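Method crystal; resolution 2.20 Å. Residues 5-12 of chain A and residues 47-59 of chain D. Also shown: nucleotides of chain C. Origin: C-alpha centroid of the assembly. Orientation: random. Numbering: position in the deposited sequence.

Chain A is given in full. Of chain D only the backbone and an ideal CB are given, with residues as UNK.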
# COMPACT_ATOMS: atom_id res chain seq x y z
N SER A 5 3.46 -16.10 1.15
CA SER A 5 2.99 -14.75 1.47
C SER A 5 1.59 -14.80 2.08
O SER A 5 1.26 -14.00 2.97
CB SER A 5 3.04 -13.81 0.25
OG SER A 5 2.18 -14.24 -0.80
N SER A 6 0.78 -15.75 1.61
CA SER A 6 -0.61 -15.90 2.05
C SER A 6 -0.80 -17.01 3.07
O SER A 6 -1.69 -16.92 3.93
CB SER A 6 -1.52 -16.17 0.85
OG SER A 6 -1.27 -17.45 0.30
N GLY A 7 0.01 -18.06 2.95
CA GLY A 7 -0.17 -19.29 3.71
C GLY A 7 -1.31 -20.15 3.18
O GLY A 7 -1.82 -21.01 3.90
N TYR A 8 -1.72 -19.93 1.94
CA TYR A 8 -2.78 -20.74 1.33
C TYR A 8 -2.54 -21.03 -0.15
O TYR A 8 -2.26 -20.12 -0.91
CB TYR A 8 -4.16 -20.09 1.54
CG TYR A 8 -5.28 -21.07 1.30
CD1 TYR A 8 -5.93 -21.12 0.07
CD2 TYR A 8 -5.65 -22.00 2.28
CE1 TYR A 8 -6.94 -22.03 -0.16
CE2 TYR A 8 -6.66 -22.93 2.05
CZ TYR A 8 -7.31 -22.93 0.83
OH TYR A 8 -8.30 -23.85 0.59
N PRO A 9 -2.66 -22.31 -0.55
CA PRO A 9 -2.41 -22.73 -1.94
C PRO A 9 -3.22 -21.93 -2.96
O PRO A 9 -4.46 -21.89 -2.90
CB PRO A 9 -2.86 -24.19 -1.96
CG PRO A 9 -2.69 -24.66 -0.56
CD PRO A 9 -2.97 -23.47 0.31
N GLY A 10 -2.52 -21.28 -3.89
CA GLY A 10 -3.15 -20.60 -5.00
C GLY A 10 -3.32 -19.12 -4.76
O GLY A 10 -3.66 -18.39 -5.68
N VAL A 11 -3.07 -18.67 -3.54
CA VAL A 11 -3.24 -17.26 -3.20
C VAL A 11 -1.89 -16.60 -2.99
O VAL A 11 -1.10 -17.03 -2.15
CB VAL A 11 -4.11 -17.07 -1.91
CG1 VAL A 11 -4.21 -15.60 -1.53
CG2 VAL A 11 -5.51 -17.69 -2.10
N SER A 12 -1.62 -15.53 -3.74
CA SER A 12 -0.33 -14.84 -3.62
C SER A 12 -0.42 -13.34 -3.76
O SER A 12 -1.26 -12.82 -4.51
CB SER A 12 0.71 -15.40 -4.60
OG SER A 12 0.21 -15.48 -5.92
N UNK D 47 -8.58 -8.80 2.85
CA UNK D 47 -8.50 -9.13 1.43
C UNK D 47 -7.90 -10.52 1.23
O UNK D 47 -8.36 -11.26 0.35
CB UNK D 47 -7.67 -8.08 0.68
N UNK D 48 -6.91 -10.87 2.05
CA UNK D 48 -6.34 -12.22 2.06
C UNK D 48 -7.40 -13.30 2.38
O UNK D 48 -7.46 -14.33 1.72
CB UNK D 48 -5.20 -12.29 3.08
N UNK D 49 -8.23 -13.05 3.40
CA UNK D 49 -9.26 -14.00 3.80
C UNK D 49 -10.31 -14.16 2.72
O UNK D 49 -10.86 -15.24 2.56
CB UNK D 49 -9.92 -13.56 5.11
N UNK D 50 -10.59 -13.08 2.00
CA UNK D 50 -11.55 -13.08 0.89
C UNK D 50 -11.02 -13.85 -0.31
O UNK D 50 -11.79 -14.56 -0.99
CB UNK D 50 -11.88 -11.65 0.48
N UNK D 51 -9.72 -13.69 -0.58
CA UNK D 51 -9.06 -14.46 -1.64
C UNK D 51 -9.09 -15.95 -1.33
O UNK D 51 -9.34 -16.76 -2.21
CB UNK D 51 -7.61 -13.99 -1.82
N UNK D 52 -8.84 -16.29 -0.07
CA UNK D 52 -8.89 -17.68 0.39
C UNK D 52 -10.29 -18.26 0.26
O UNK D 52 -10.46 -19.37 -0.26
CB UNK D 52 -8.42 -17.78 1.84
N UNK D 53 -11.29 -17.49 0.71
CA UNK D 53 -12.70 -17.88 0.59
C UNK D 53 -13.07 -18.16 -0.86
O UNK D 53 -13.73 -19.16 -1.13
CB UNK D 53 -13.61 -16.79 1.16
N UNK D 54 -12.66 -17.28 -1.78
CA UNK D 54 -12.90 -17.45 -3.22
C UNK D 54 -12.25 -18.74 -3.72
O UNK D 54 -12.85 -19.52 -4.48
CB UNK D 54 -12.36 -16.25 -4.00
N UNK D 55 -11.01 -18.95 -3.29
CA UNK D 55 -10.24 -20.15 -3.63
C UNK D 55 -11.02 -21.42 -3.28
O UNK D 55 -11.15 -22.32 -4.11
CB UNK D 55 -8.89 -20.14 -2.90
N UNK D 56 -11.57 -21.48 -2.07
CA UNK D 56 -12.30 -22.68 -1.61
C UNK D 56 -13.63 -22.86 -2.33
O UNK D 56 -14.08 -23.97 -2.58
CB UNK D 56 -12.55 -22.60 -0.10
N UNK D 57 -14.26 -21.73 -2.65
CA UNK D 57 -15.57 -21.73 -3.28
C UNK D 57 -15.45 -22.07 -4.77
O UNK D 57 -16.15 -22.95 -5.26
CB UNK D 57 -16.25 -20.37 -3.09
N UNK D 58 -14.53 -21.40 -5.45
CA UNK D 58 -14.35 -21.58 -6.89
C UNK D 58 -13.75 -22.94 -7.24
O UNK D 58 -14.05 -23.48 -8.31
CB UNK D 58 -13.46 -20.47 -7.45
N UNK D 59 -12.91 -23.48 -6.37
CA UNK D 59 -12.39 -24.85 -6.53
C UNK D 59 -13.53 -25.87 -6.59
O UNK D 59 -13.74 -26.65 -5.65
CB UNK D 59 -11.44 -25.20 -5.38
P DG C 2 0.72 -21.22 -5.30
OP1 DG C 2 0.20 -21.56 -3.96
OP2 DG C 2 -0.14 -20.56 -6.32
O5' DG C 2 1.99 -20.27 -5.11
C5' DG C 2 3.16 -20.62 -4.32
C4' DG C 2 4.25 -19.56 -4.50
O4' DG C 2 4.67 -19.54 -5.88
C3' DG C 2 3.85 -18.11 -4.21
O3' DG C 2 4.97 -17.35 -3.72
C2' DG C 2 3.39 -17.58 -5.58
C1' DG C 2 4.33 -18.32 -6.52
N9 DG C 2 3.78 -18.72 -7.81
C8 DG C 2 2.54 -19.24 -8.10
N7 DG C 2 2.38 -19.52 -9.37
C5 DG C 2 3.59 -19.17 -9.94
C6 DG C 2 4.04 -19.24 -11.28
O6 DG C 2 3.41 -19.65 -12.27
N1 DG C 2 5.34 -18.77 -11.43
C2 DG C 2 6.13 -18.31 -10.41
N2 DG C 2 7.38 -17.90 -10.73
N3 DG C 2 5.74 -18.24 -9.15
C4 DG C 2 4.47 -18.68 -9.00
P DC C 3 4.78 -15.87 -3.12
OP1 DC C 3 6.00 -15.51 -2.37
OP2 DC C 3 3.47 -15.85 -2.41
O5' DC C 3 4.66 -14.93 -4.42
C5' DC C 3 5.84 -14.37 -5.01
C4' DC C 3 5.67 -13.90 -6.44
O4' DC C 3 5.06 -14.88 -7.32
C3' DC C 3 4.89 -12.60 -6.64
O3' DC C 3 5.78 -11.77 -7.32
C2' DC C 3 3.76 -12.98 -7.59
C1' DC C 3 4.46 -14.12 -8.34
N1 DC C 3 3.53 -14.95 -9.17
C2 DC C 3 3.87 -15.28 -10.49
O2 DC C 3 4.95 -14.89 -10.96
N3 DC C 3 3.01 -16.02 -11.23
C4 DC C 3 1.86 -16.42 -10.69
N4 DC C 3 1.03 -17.14 -11.45
C5 DC C 3 1.49 -16.10 -9.36
C6 DC C 3 2.34 -15.37 -8.63

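The backbone of 47-58 is helical, with phi near -65° and psi near -40° throughout, so each position is judged by its CA-to-CB direction and by what chain A places before it.

Position 47 has nothing of chain A within 5.5 Å of its ideal CB, so chain A sets no preference; it is A47(D). At position 48 CA-to-CB points sideways, and only a long side chain could gain from the carbonyl of S6(A). A donor such as lysine, arginine or glutamine would suit. The residue is R48(D), whose chi3 of 64° (p) bends the extended chain so that NH1 lies 2.8 Å from S6(A) O; at a 117° N-H...O angle the hydrogen bond is weak. Positions 49 and 50 are out of reach and unconstrained: L49(D) and A50(D).

Position 51 points toward chain A, and its ideal CB already sits 3.8 Å from V11(A) CG1. A small apolar residue fits this spacing. A51(D) makes that contact with its CB alone.

Position 52 points sideways, its ideal CB 4.5 Å from Y8(A) CD1 and 4.9 Å from V11(A) CG2. Valine, isoleucine, leucine or threonine could fill the space beside the ring. V52(D), chi1 167° (t), does so with both methyls: CG1 stands 4.0 Å from the Y8(A) ring centroid and 5° off its normal, a CH-pi contact over the face, while CG2 lies 3.7 Å from Y8(A) CB.

At positions 53 (away) and 54 (sideways) nothing of chain A lies within 5.5 Å of the ideal CB, so any helix-compatible residue would do; they are E53(D), whose backbone O accepts a bond from the side chain at 57, and F54(D).

Position 55 points toward chain A, its ideal CB 3.9 Å from Y8(A) CE1 and 4.3 Å from V11(A) CG2. A flexible apolar chain, leucine or methionine, would suit. In M55(D), CG meets the ring near its plane, 3.8 Å from Y8(A) CE1, and lies 3.5 Å from P9(A) O. A CB on G10(A) would come 2.9 Å from M55(D) CE, a clash that glycine avoids.

Position 56 points sideways, its ideal CB 4.5 Å from Y8(A) OH; a long chain could cover the phenol. K56(D) does, its CG 3.2 Å from Y8(A) OH. Positions 57 and 58 are out of reach, so chain A sets no preference; they hold T57(D) and V58(D).

Position 59 points toward chain A, but its ideal CB is 8.1 Å from P9(A) O, so a long polar chain is needed to approach that carbonyl. E59(D) uses a water, 2.4 Å from E59(D) OE2 and 2.6 Å from P9(A) O, which donates to both.

Chain D, residues 47-59: ARLAAVEFMKTVE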
# COMPACT_ATOMS: atom_id res chain seq x y z
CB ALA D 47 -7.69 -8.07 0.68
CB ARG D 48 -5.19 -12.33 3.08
CG ARG D 48 -4.30 -13.57 2.88
CD ARG D 48 -3.29 -13.78 4.03
NE ARG D 48 -3.96 -14.05 5.30
CZ ARG D 48 -4.42 -15.24 5.67
NH1 ARG D 48 -4.26 -16.31 4.91
NH2 ARG D 48 -5.04 -15.37 6.84
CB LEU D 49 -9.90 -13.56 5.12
CG LEU D 49 -8.98 -13.60 6.34
CD1 LEU D 49 -9.50 -12.67 7.43
CD2 LEU D 49 -8.81 -15.03 6.87
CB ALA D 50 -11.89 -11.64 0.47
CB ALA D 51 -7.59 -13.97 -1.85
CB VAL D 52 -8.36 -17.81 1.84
CG1 VAL D 52 -8.69 -19.19 2.45
CG2 VAL D 52 -6.85 -17.59 1.85
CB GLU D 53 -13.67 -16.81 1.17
CG GLU D 53 -15.15 -17.27 1.13
CD GLU D 53 -16.19 -16.12 1.14
OE1 GLU D 53 -15.87 -14.97 0.73
OE2 GLU D 53 -17.36 -16.39 1.55
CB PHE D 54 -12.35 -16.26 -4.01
CG PHE D 54 -12.38 -16.44 -5.51
CD1 PHE D 54 -13.55 -16.18 -6.23
CD2 PHE D 54 -11.25 -16.87 -6.20
CE1 PHE D 54 -13.60 -16.35 -7.62
CE2 PHE D 54 -11.28 -17.03 -7.59
CZ PHE D 54 -12.46 -16.78 -8.30
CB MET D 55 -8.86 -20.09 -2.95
CG MET D 55 -7.76 -20.84 -3.66
SD MET D 55 -7.48 -20.20 -5.33
CE MET D 55 -7.26 -21.78 -6.15
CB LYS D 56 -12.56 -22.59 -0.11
CG LYS D 56 -11.33 -22.71 0.74
CD LYS D 56 -11.62 -22.24 2.14
CE LYS D 56 -10.45 -22.53 3.06
NZ LYS D 56 -10.66 -21.94 4.40
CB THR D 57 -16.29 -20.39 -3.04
OG1 THR D 57 -16.42 -20.17 -1.63
CG2 THR D 57 -17.66 -20.39 -3.68
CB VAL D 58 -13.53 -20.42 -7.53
CG1 VAL D 58 -12.02 -20.68 -7.47
CG2 VAL D 58 -13.99 -20.16 -8.96
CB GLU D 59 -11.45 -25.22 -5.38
CG GLU D 59 -9.98 -24.82 -5.56
CD GLU D 59 -9.21 -24.88 -4.24
OE1 GLU D 59 -9.82 -25.19 -3.19
OE2 GLU D 59 -7.98 -24.60 -4.24
O HOH W 1 -5.89 -24.08 -3.09
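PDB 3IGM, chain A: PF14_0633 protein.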